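Local coordinates for protein fructuronate-tagaturonate epimerase UxaE from Cohnella laeviribosi in complex with 1 glycerol (PDB 6IL9) that interconverts D-fructuronate and D-tagaturonate as an epimerase with a TIM-barrel core, probably relying on its bound zinc ion, at residues Gly443-Ala448 with Ser455-Glu460; Gln392-His397 with His439-Leu444; Asp98-Ala103 with Thr370-Ala375; Arg126-Ala129 with Asp134-Gln137. One frame throughout, in Å; residues are numbered along the deposited sequence.

Overall arrangement
From the N terminus, interaction 3 opens first, at residues 98-103, in the loop after the first barrel strand. It closes only at 370-375, on the helix after the eighth strand, so it ties together elements that follow the first and eighth strands. Interaction 4 falls wholly within this span and packs two successive helices, 125-131 and 135-149, together across the short turn between them. Interaction 2 follows in series. It brings helix 384-402 onto the break between helices 432-440 and 442-446. Interaction 1 begins where interaction 2 ends, and the two share Gly443 and Leu444. It closes a short loop onto helix 458-467. A salt bridge from Arg99 to Glu127 links interactions 3 and 4.

Interaction 1: Gly443-Ala448 with Ser455-Glu460; sequences GLLLQA and SLFRDE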
# COMPACT_ATOMS: atom_id res chain seq x y z
N GLY A 443 -12.12 -1.71 9.44
CA GLY A 443 -13.25 -0.96 8.91
C GLY A 443 -14.45 -1.01 9.85
O GLY A 443 -15.06 0.02 10.15
N LEU A 444 -14.77 -2.21 10.34
CA LEU A 444 -15.85 -2.37 11.31
C LEU A 444 -15.61 -1.56 12.57
O LEU A 444 -16.55 -1.04 13.18
CB LEU A 444 -16.01 -3.84 11.69
CG LEU A 444 -16.42 -4.84 10.63
CD1 LEU A 444 -16.14 -6.22 11.17
CD2 LEU A 444 -17.89 -4.65 10.30
N LEU A 445 -14.36 -1.50 13.03
CA LEU A 445 -14.05 -0.77 14.26
C LEU A 445 -14.12 0.74 14.03
O LEU A 445 -14.69 1.48 14.83
CB LEU A 445 -12.67 -1.17 14.77
CG LEU A 445 -12.56 -2.56 15.38
CD1 LEU A 445 -11.10 -3.02 15.46
CD2 LEU A 445 -13.18 -2.57 16.77
N LEU A 446 -13.51 1.20 12.93
CA LEU A 446 -13.43 2.63 12.65
C LEU A 446 -14.81 3.22 12.39
O LEU A 446 -15.08 4.37 12.76
CB LEU A 446 -12.53 2.86 11.43
CG LEU A 446 -11.14 3.49 11.54
CD1 LEU A 446 -10.68 3.76 12.97
CD2 LEU A 446 -10.11 2.65 10.75
N GLN A 447 -15.69 2.46 11.74
CA GLN A 447 -17.01 2.98 11.39
C GLN A 447 -18.07 2.66 12.44
O GLN A 447 -19.22 3.06 12.27
CB GLN A 447 -17.43 2.47 10.01
CG GLN A 447 -16.40 2.75 8.93
CD GLN A 447 -16.74 3.96 8.06
OE1 GLN A 447 -16.65 5.11 8.51
NE2 GLN A 447 -17.12 3.71 6.81
N ALA A 448 -17.71 1.96 13.52
CA ALA A 448 -18.69 1.58 14.53
C ALA A 448 -19.30 2.80 15.20
O ALA A 448 -18.61 3.78 15.49
CB ALA A 448 -18.04 0.69 15.58
N SER A 455 -19.49 8.16 17.27
CA SER A 455 -18.56 7.06 17.06
C SER A 455 -18.40 6.24 18.33
O SER A 455 -18.39 6.77 19.44
CB SER A 455 -17.20 7.57 16.57
OG SER A 455 -16.42 8.06 17.64
N LEU A 456 -18.31 4.92 18.15
CA LEU A 456 -18.14 4.03 19.29
C LEU A 456 -16.69 3.97 19.74
O LEU A 456 -16.41 3.97 20.95
CB LEU A 456 -18.66 2.63 18.93
CG LEU A 456 -18.78 1.57 20.02
CD1 LEU A 456 -19.69 2.01 21.19
CD2 LEU A 456 -19.29 0.26 19.43
N PHE A 457 -15.75 3.95 18.80
CA PHE A 457 -14.32 3.94 19.13
C PHE A 457 -13.51 5.01 18.43
O PHE A 457 -12.45 5.38 18.95
CB PHE A 457 -13.68 2.58 18.79
CG PHE A 457 -14.48 1.40 19.24
CD1 PHE A 457 -14.66 1.14 20.58
CD2 PHE A 457 -15.04 0.55 18.30
CE1 PHE A 457 -15.39 0.04 21.00
CE2 PHE A 457 -15.77 -0.55 18.70
CZ PHE A 457 -15.95 -0.80 20.05
N ARG A 458 -13.94 5.49 17.26
CA ARG A 458 -13.02 6.18 16.36
C ARG A 458 -12.50 7.49 16.95
O ARG A 458 -11.30 7.78 16.85
CB ARG A 458 -13.71 6.43 15.02
CG ARG A 458 -12.80 7.07 14.00
CD ARG A 458 -13.56 7.33 12.71
NE ARG A 458 -12.70 7.84 11.66
CZ ARG A 458 -12.30 9.10 11.56
NH1 ARG A 458 -12.70 10.00 12.47
NH2 ARG A 458 -11.52 9.48 10.57
N ASP A 459 -13.37 8.29 17.57
CA ASP A 459 -12.92 9.57 18.11
C ASP A 459 -11.90 9.37 19.22
O ASP A 459 -10.85 10.04 19.25
CB ASP A 459 -14.11 10.38 18.61
CG ASP A 459 -15.02 10.83 17.49
OD1 ASP A 459 -14.51 11.04 16.37
OD2 ASP A 459 -16.24 10.95 17.73
N GLU A 460 -12.18 8.47 20.16
CA GLU A 460 -11.23 8.23 21.24
C GLU A 460 -9.94 7.60 20.71
O GLU A 460 -8.86 7.89 21.21
CB GLU A 460 -11.84 7.35 22.32
CG GLU A 460 -10.94 7.23 23.53
CD GLU A 460 -11.53 6.38 24.66
OE1 GLU A 460 -12.63 5.81 24.49
OE2 GLU A 460 -10.86 6.27 25.70
O HOH W 1 -15.88 3.69 16.00
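Ala448 O accepts the backbone N-H of Leu456 in a nearly straight bond, 2.9 Å from N to O and 175° at the hydrogen. The donor lies above the carbonyl plane, 43° out of it. Water 1 accepts from Phe457 N at 2.8 Å and can donate to Leu445 O and Ala448 O, although more acceptors surround it than it has protons.

Arg458 CB lies 3.4 Å from Leu446 O. Arg458 CG passes both Leu446 O, at 3.7 Å, and Leu446 CD1, at 4.1 Å. CD returns to Leu446 O at 3.3 Å. The extended chain, with CG anti to the backbone N (chi1 -177°), carries NE and the guanidinium beyond the carbonyl, whose O lies near the guanidinium plane at its edge.

Phe457 is the N-cap residue of helix 458-467. Its CE2 touches Leu445 CD2 at 3.8 Å, and Ala448 CB packs obliquely against the ring. Leu445 O lies at the ring edge, in plane, while Leu456 CG covers part of one face. Tyr393 meets the ring edge-to-face. With the ring cut back to an alanine, a gap is likely to open beside Leu445 and Ala448, and Tyr393 would lose its edge-to-face partner.

The contact thus pairs an apolar patch with a polar seam, where water 1 meets the carbonyls of Leu445 and Ala448, at and just past the end of helix 442-446, and Leu456 N comes from the loop before helix 458-467.

Interaction 2: Gln392-His397 with His439-Leu444; sequences QYALEH and HITYGL
Ala394 and Thr441 bring the two backbones closest, with their CA atoms 6.0 Å apart. At His397 and Leu444 the CA atoms are 7.7 Å apart. Residues 392-397 belong to one continuous helix, 384-402. Residues 439-444 cross a break, where helix 432-440 stops and helix 442-446 starts. Thr441 stands at this break in the N-cap position, but its side chain makes no capping bond. No hydrogen bond joins the two segments directly.

The methyl of Ala394 rests against the Thr441 side chain, with CB 3.5 Å from OG1. That hydroxyl is bonded back to Leu437 O in the preceding helix, so its polar need is met within its own part of the chain. Leu444 reaches across with one branch. Its CD1 lies 3.4 Å from His397 O and 3.9 Å from His397 CB. The imidazole of His397 is turned back over the Tyr393 ring, with CD2 above the ring centre, while ND1 bonds to Glu400.

Tyr393 CG is anti to the backbone N (chi1 -167°), and this swings the ring out until CE1 comes 3.7 Å from Leu444 O, which approaches obliquely. Water 2 lies at the ring edge, in plane, 2.6 Å from Tyr393 OH. It donates to Leu444 O at 2.9 Å and so bridges the segments.

This is helix-on-helix packing among the helices that follow the eighth strand of the TIM barrel, with a broken helix lying against an unbroken one.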
# COMPACT_ATOMS: atom_id res chain seq x y z
N GLN A 392 -12.90 -6.78 22.04
CA GLN A 392 -14.14 -7.53 22.24
C GLN A 392 -15.10 -7.33 21.07
O GLN A 392 -15.75 -8.27 20.62
CB GLN A 392 -14.79 -7.14 23.56
CG GLN A 392 -15.90 -8.09 24.01
CD GLN A 392 -15.43 -9.53 24.13
OE1 GLN A 392 -14.43 -9.82 24.80
NE2 GLN A 392 -16.16 -10.44 23.48
N TYR A 393 -15.19 -6.09 20.57
CA TYR A 393 -16.04 -5.80 19.42
C TYR A 393 -15.56 -6.56 18.19
O TYR A 393 -16.36 -7.13 17.44
CB TYR A 393 -16.05 -4.30 19.16
CG TYR A 393 -17.10 -3.79 18.20
CD1 TYR A 393 -16.85 -3.69 16.83
CD2 TYR A 393 -18.34 -3.35 18.66
CE1 TYR A 393 -17.79 -3.21 15.96
CE2 TYR A 393 -19.29 -2.87 17.79
CZ TYR A 393 -19.02 -2.80 16.44
OH TYR A 393 -19.97 -2.31 15.57
N ALA A 394 -14.24 -6.58 17.97
CA ALA A 394 -13.68 -7.35 16.86
C ALA A 394 -14.06 -8.82 16.96
O ALA A 394 -14.43 -9.44 15.96
CB ALA A 394 -12.16 -7.18 16.84
N LEU A 395 -13.97 -9.40 18.17
CA LEU A 395 -14.39 -10.78 18.36
C LEU A 395 -15.85 -10.96 17.98
O LEU A 395 -16.21 -11.94 17.32
CB LEU A 395 -14.20 -11.19 19.82
CG LEU A 395 -12.80 -11.57 20.30
CD1 LEU A 395 -12.79 -11.69 21.82
CD2 LEU A 395 -12.34 -12.86 19.65
N GLU A 396 -16.70 -10.02 18.38
CA GLU A 396 -18.13 -10.16 18.15
C GLU A 396 -18.50 -10.03 16.68
O GLU A 396 -19.55 -10.55 16.28
CB GLU A 396 -18.88 -9.11 18.98
CG GLU A 396 -18.89 -9.44 20.46
CD GLU A 396 -19.38 -8.29 21.32
OE1 GLU A 396 -19.77 -7.24 20.76
OE2 GLU A 396 -19.35 -8.43 22.56
N HIS A 397 -17.68 -9.36 15.87
CA HIS A 397 -18.02 -9.07 14.48
C HIS A 397 -17.02 -9.66 13.49
O HIS A 397 -17.06 -9.32 12.31
CB HIS A 397 -18.14 -7.56 14.27
CG HIS A 397 -19.24 -6.93 15.07
ND1 HIS A 397 -20.56 -6.97 14.68
CD2 HIS A 397 -19.22 -6.27 16.25
CE1 HIS A 397 -21.30 -6.35 15.58
NE2 HIS A 397 -20.51 -5.92 16.54
N HIS A 439 -6.38 -6.92 12.54
CA HIS A 439 -5.95 -6.42 11.23
C HIS A 439 -7.15 -6.23 10.33
O HIS A 439 -7.32 -5.17 9.71
CB HIS A 439 -4.96 -7.43 10.61
CG HIS A 439 -4.26 -6.94 9.37
ND1 HIS A 439 -4.92 -6.57 8.22
CD2 HIS A 439 -2.93 -6.82 9.09
CE1 HIS A 439 -4.04 -6.22 7.30
NE2 HIS A 439 -2.83 -6.37 7.80
N ILE A 440 -8.02 -7.23 10.28
CA ILE A 440 -9.06 -7.33 9.27
C ILE A 440 -10.33 -6.59 9.67
O ILE A 440 -11.15 -6.26 8.80
CB ILE A 440 -9.26 -8.84 9.01
CG1 ILE A 440 -8.28 -9.35 7.96
CG2 ILE A 440 -10.64 -9.21 8.67
CD1 ILE A 440 -6.87 -9.29 8.31
N THR A 441 -10.49 -6.27 10.96
CA THR A 441 -11.67 -5.59 11.48
C THR A 441 -11.50 -4.08 11.55
O THR A 441 -12.32 -3.41 12.19
CB THR A 441 -12.04 -6.15 12.86
OG1 THR A 441 -10.91 -6.09 13.75
CG2 THR A 441 -12.56 -7.60 12.77
N TYR A 442 -10.48 -3.52 10.89
CA TYR A 442 -10.24 -2.07 10.96
C TYR A 442 -11.47 -1.28 10.52
O TYR A 442 -11.81 -0.26 11.14
CB TYR A 442 -9.04 -1.69 10.10
CG TYR A 442 -9.26 -1.86 8.61
CD1 TYR A 442 -9.23 -3.12 8.02
CD2 TYR A 442 -9.55 -0.77 7.79
CE1 TYR A 442 -9.45 -3.28 6.65
CE2 TYR A 442 -9.77 -0.92 6.43
CZ TYR A 442 -9.72 -2.18 5.87
OH TYR A 442 -9.94 -2.32 4.52
N GLY A 443 -12.12 -1.71 9.44
CA GLY A 443 -13.25 -0.96 8.91
C GLY A 443 -14.45 -1.01 9.85
O GLY A 443 -15.06 0.02 10.15
N LEU A 444 -14.77 -2.21 10.34
CA LEU A 444 -15.85 -2.37 11.31
C LEU A 444 -15.61 -1.56 12.57
O LEU A 444 -16.55 -1.04 13.18
CB LEU A 444 -16.01 -3.84 11.69
CG LEU A 444 -16.42 -4.84 10.63
CD1 LEU A 444 -16.14 -6.22 11.17
CD2 LEU A 444 -17.89 -4.65 10.30
O HOH W 2 -19.30 -2.00 13.11

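Interaction 3: Asp98-Ala103 with Thr370-Ala375; sequences DRLGIA and TNWLEA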
# COMPACT_ATOMS: atom_id res chain seq x y z
N ASP A 98 -1.63 3.67 4.53
CA ASP A 98 -2.03 4.33 5.78
C ASP A 98 -3.55 4.43 5.78
O ASP A 98 -4.13 5.30 5.12
CB ASP A 98 -1.37 5.69 5.89
CG ASP A 98 -1.69 6.39 7.18
OD1 ASP A 98 -2.37 5.79 8.06
OD2 ASP A 98 -1.27 7.56 7.32
N ARG A 99 -4.19 3.54 6.54
CA ARG A 99 -5.64 3.48 6.67
C ARG A 99 -6.19 4.61 7.52
O ARG A 99 -7.41 4.83 7.52
CB ARG A 99 -6.06 2.15 7.29
CG ARG A 99 -5.73 0.98 6.42
CD ARG A 99 -5.87 -0.34 7.15
NE ARG A 99 -5.85 -1.44 6.19
CZ ARG A 99 -5.99 -2.72 6.53
NH1 ARG A 99 -6.13 -3.06 7.81
NH2 ARG A 99 -5.97 -3.65 5.58
N LEU A 100 -5.33 5.31 8.25
CA LEU A 100 -5.72 6.28 9.26
C LEU A 100 -5.40 7.71 8.87
O LEU A 100 -6.07 8.63 9.36
CB LEU A 100 -5.03 5.96 10.59
CG LEU A 100 -5.23 4.55 11.12
CD1 LEU A 100 -4.33 4.31 12.32
CD2 LEU A 100 -6.70 4.33 11.49
N GLY A 101 -4.40 7.92 8.03
CA GLY A 101 -3.98 9.27 7.71
C GLY A 101 -3.01 9.91 8.69
O GLY A 101 -2.76 11.12 8.57
N ILE A 102 -2.47 9.16 9.64
CA ILE A 102 -1.56 9.70 10.66
C ILE A 102 -0.18 9.05 10.64
O ILE A 102 0.64 9.37 11.50
CB ILE A 102 -2.17 9.58 12.07
CG1 ILE A 102 -2.40 8.12 12.44
CG2 ILE A 102 -3.45 10.39 12.17
CD1 ILE A 102 -2.85 7.92 13.90
N ALA A 103 0.09 8.13 9.72
CA ALA A 103 1.37 7.42 9.73
C ALA A 103 2.42 8.03 8.82
O ALA A 103 3.58 7.60 8.84
CB ALA A 103 1.18 5.95 9.33
N THR A 370 -0.38 -3.38 8.65
CA THR A 370 0.57 -3.45 9.76
C THR A 370 0.76 -2.10 10.41
O THR A 370 1.08 -2.02 11.60
CB THR A 370 1.91 -4.01 9.28
OG1 THR A 370 2.59 -4.64 10.37
CG2 THR A 370 2.81 -2.91 8.69
N ASN A 371 0.56 -1.02 9.66
CA ASN A 371 0.68 0.32 10.21
C ASN A 371 -0.51 0.67 11.10
O ASN A 371 -0.37 1.40 12.09
CB ASN A 371 0.86 1.30 9.05
CG ASN A 371 2.06 0.94 8.19
OD1 ASN A 371 3.17 0.83 8.69
ND2 ASN A 371 1.83 0.72 6.90
N TRP A 372 -1.69 0.11 10.76
CA TRP A 372 -2.85 0.18 11.64
C TRP A 372 -2.63 -0.66 12.89
O TRP A 372 -2.98 -0.24 14.00
CB TRP A 372 -4.09 -0.26 10.85
CG TRP A 372 -5.13 -1.06 11.58
CD1 TRP A 372 -5.33 -2.42 11.51
CD2 TRP A 372 -6.16 -0.55 12.43
NE1 TRP A 372 -6.40 -2.79 12.29
CE2 TRP A 372 -6.93 -1.66 12.86
CE3 TRP A 372 -6.51 0.73 12.87
CZ2 TRP A 372 -8.03 -1.51 13.72
CZ3 TRP A 372 -7.60 0.87 13.72
CH2 TRP A 372 -8.34 -0.25 14.14
N LEU A 373 -2.02 -1.84 12.75
CA LEU A 373 -1.80 -2.65 13.95
C LEU A 373 -0.81 -2.00 14.90
O LEU A 373 -0.91 -2.19 16.12
CB LEU A 373 -1.32 -4.06 13.56
CG LEU A 373 -2.35 -4.99 12.93
CD1 LEU A 373 -1.73 -6.37 12.67
CD2 LEU A 373 -3.62 -5.14 13.79
N GLU A 374 0.15 -1.22 14.39
CA GLU A 374 1.03 -0.49 15.31
C GLU A 374 0.27 0.59 16.07
O GLU A 374 0.61 0.88 17.23
CB GLU A 374 2.20 0.14 14.57
CG GLU A 374 3.23 -0.88 14.10
CD GLU A 374 3.79 -1.74 15.22
OE1 GLU A 374 4.03 -1.22 16.34
OE2 GLU A 374 4.01 -2.95 14.97
N ALA A 375 -0.74 1.19 15.45
CA ALA A 375 -1.59 2.14 16.18
C ALA A 375 -2.40 1.42 17.25
O ALA A 375 -2.53 1.91 18.38
CB ALA A 375 -2.50 2.88 15.20
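Trp372 CD1 stands at the edge of the Arg99 guanidinium, near its plane, 3.8 Å from NH1. The guanidinium and indole planes are 47° apart, so the two groups do not stack. Arg99 instead makes a cation-pi contact with Tyr442, a salt bridge from NE to Glu127 and a hydrogen bond from NH1 to His439 O. Trp372 NE1 donates to Leu438 O, which helps fix the indole.

Leu100 CG is anti to the carbonyl carbon (chi1 -55°), which sends its two methyls to the indole and to Ala375. CD2 packs obliquely on the indole, 3.9 Å from Trp372 CE3, and CD1 touches Ala375 CB at 3.7 Å. The contact is buried and joins the loop after the first strand of the TIM barrel to the helix after the eighth; these two strands lie side by side where the barrel closes. The Arg99 side chain is about 6 Å from a bound glycerol and about 10 Å from the zinc ion.

Asp98 shapes the loop from within. Its OD1 accepts Leu100 N at 3.0 Å, an Asx turn, and weakly accepts Gly101 N. Its OD2 accepts Ala103 N at 2.8 Å. Leu100 N and Ala103 N sit well out of the carboxylate plane, on opposite sides. Gly101 has a positive phi of 84°, where a CB would press on the preceding carbonyl.

Interaction 4: Arg126-Ala129 with Asp134-Gln137; sequences RELA and DYKQ
Leu128 and Asp134 mark the nearest backbone approach, with CA atoms 5.8 Å apart, where the chain turns from helix 125-131 into helix 135-149. No hydrogen bond crosses between the two segments, and the contact rests on one leucine.

Leu128 uses both methyls. CD1 sits over the centre of the Tyr135 ring, 3.6 Å from the centroid and only 7° off the ring normal, a CH-pi contact. CD2 lies 3.9 Å from Asp134 C, against the backbone just before the helix. Leu128 CG is anti to its carbonyl carbon (chi1 -63°), and from there one branch reaches the ring and the other the Asp134 backbone. The side chains of Leu128 and Tyr135 cross at about a right angle.

Asp134 and Gln137 form a capping box. Asp134 N donates to Gln137 OE1 at 3.0 Å, in the carbonyl plane and on a lone pair. In return Gln137 N donates to Asp134 OD1, also at 3.0 Å. These two bonds secure the first turn of the helix and hold the backbone that Leu128 packs on.

Tyr135 also has partners beyond the contact. Its OH bonds to Gln123 O, and its ring meets Phe176. Replacing the tyrosine by an alanine is likely to leave the Leu128 methyl without a ring face and Gln123 O without its hydroxyl partner.

Both helices belong to the connection between the adjacent parallel strands 117-124 and 156-162, a beta-alpha-beta crossover. Tyr135 ties the second helix back to strand 117-124, while strand 156-162 carries the zinc ligand His161.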
# COMPACT_ATOMS: atom_id res chain seq x y z
N ARG A 126 -11.37 -0.99 -1.59
CA ARG A 126 -12.03 -1.57 -0.42
C ARG A 126 -11.65 -0.84 0.86
O ARG A 126 -12.50 -0.59 1.72
CB ARG A 126 -11.67 -3.05 -0.31
CG ARG A 126 -12.09 -3.69 1.01
CD ARG A 126 -12.04 -5.19 0.92
NE ARG A 126 -12.95 -5.69 -0.10
CZ ARG A 126 -12.69 -6.71 -0.91
NH1 ARG A 126 -11.53 -7.35 -0.81
NH2 ARG A 126 -13.58 -7.08 -1.82
N GLU A 127 -10.37 -0.49 1.02
CA GLU A 127 -9.95 0.25 2.21
C GLU A 127 -10.65 1.60 2.30
O GLU A 127 -11.02 2.03 3.40
CB GLU A 127 -8.44 0.43 2.20
CG GLU A 127 -7.68 -0.77 2.70
CD GLU A 127 -6.19 -0.65 2.45
OE1 GLU A 127 -5.78 -0.38 1.29
OE2 GLU A 127 -5.41 -0.84 3.41
N LEU A 128 -10.79 2.30 1.17
CA LEU A 128 -11.53 3.56 1.19
C LEU A 128 -12.97 3.33 1.63
O LEU A 128 -13.51 4.09 2.44
CB LEU A 128 -11.51 4.21 -0.19
CG LEU A 128 -10.15 4.64 -0.73
CD1 LEU A 128 -10.31 5.19 -2.14
CD2 LEU A 128 -9.49 5.66 0.20
N ALA A 129 -13.61 2.28 1.10
CA ALA A 129 -15.01 2.01 1.42
C ALA A 129 -15.18 1.63 2.88
O ALA A 129 -16.15 2.05 3.53
CB ALA A 129 -15.54 0.91 0.50
N ASP A 134 -11.54 9.06 1.06
CA ASP A 134 -11.41 9.17 -0.38
C ASP A 134 -9.95 9.37 -0.74
O ASP A 134 -9.11 9.64 0.12
CB ASP A 134 -12.28 10.31 -0.96
CG ASP A 134 -11.92 11.67 -0.40
OD1 ASP A 134 -10.73 12.05 -0.40
OD2 ASP A 134 -12.85 12.40 0.02
N TYR A 135 -9.66 9.27 -2.04
CA TYR A 135 -8.26 9.31 -2.49
C TYR A 135 -7.63 10.68 -2.28
O TYR A 135 -6.41 10.77 -2.09
CB TYR A 135 -8.16 8.89 -3.96
CG TYR A 135 -7.88 7.42 -4.15
CD1 TYR A 135 -7.12 6.71 -3.23
CD2 TYR A 135 -8.40 6.74 -5.25
CE1 TYR A 135 -6.86 5.35 -3.41
CE2 TYR A 135 -8.16 5.39 -5.43
CZ TYR A 135 -7.39 4.70 -4.52
OH TYR A 135 -7.15 3.35 -4.72
N LYS A 136 -8.42 11.76 -2.33
CA LYS A 136 -7.85 13.07 -2.06
C LYS A 136 -7.20 13.11 -0.68
O LYS A 136 -6.10 13.64 -0.52
CB LYS A 136 -8.92 14.15 -2.18
CG LYS A 136 -9.34 14.41 -3.60
CD LYS A 136 -10.50 15.39 -3.65
CE LYS A 136 -10.71 15.92 -5.06
NZ LYS A 136 -11.79 16.95 -5.11
N GLN A 137 -7.87 12.54 0.33
CA GLN A 137 -7.33 12.54 1.68
C GLN A 137 -6.05 11.71 1.78
O GLN A 137 -5.14 12.05 2.54
CB GLN A 137 -8.37 12.01 2.67
CG GLN A 137 -9.68 12.76 2.63
CD GLN A 137 -10.68 12.15 3.56
OE1 GLN A 137 -11.15 11.04 3.34
NE2 GLN A 137 -11.01 12.86 4.63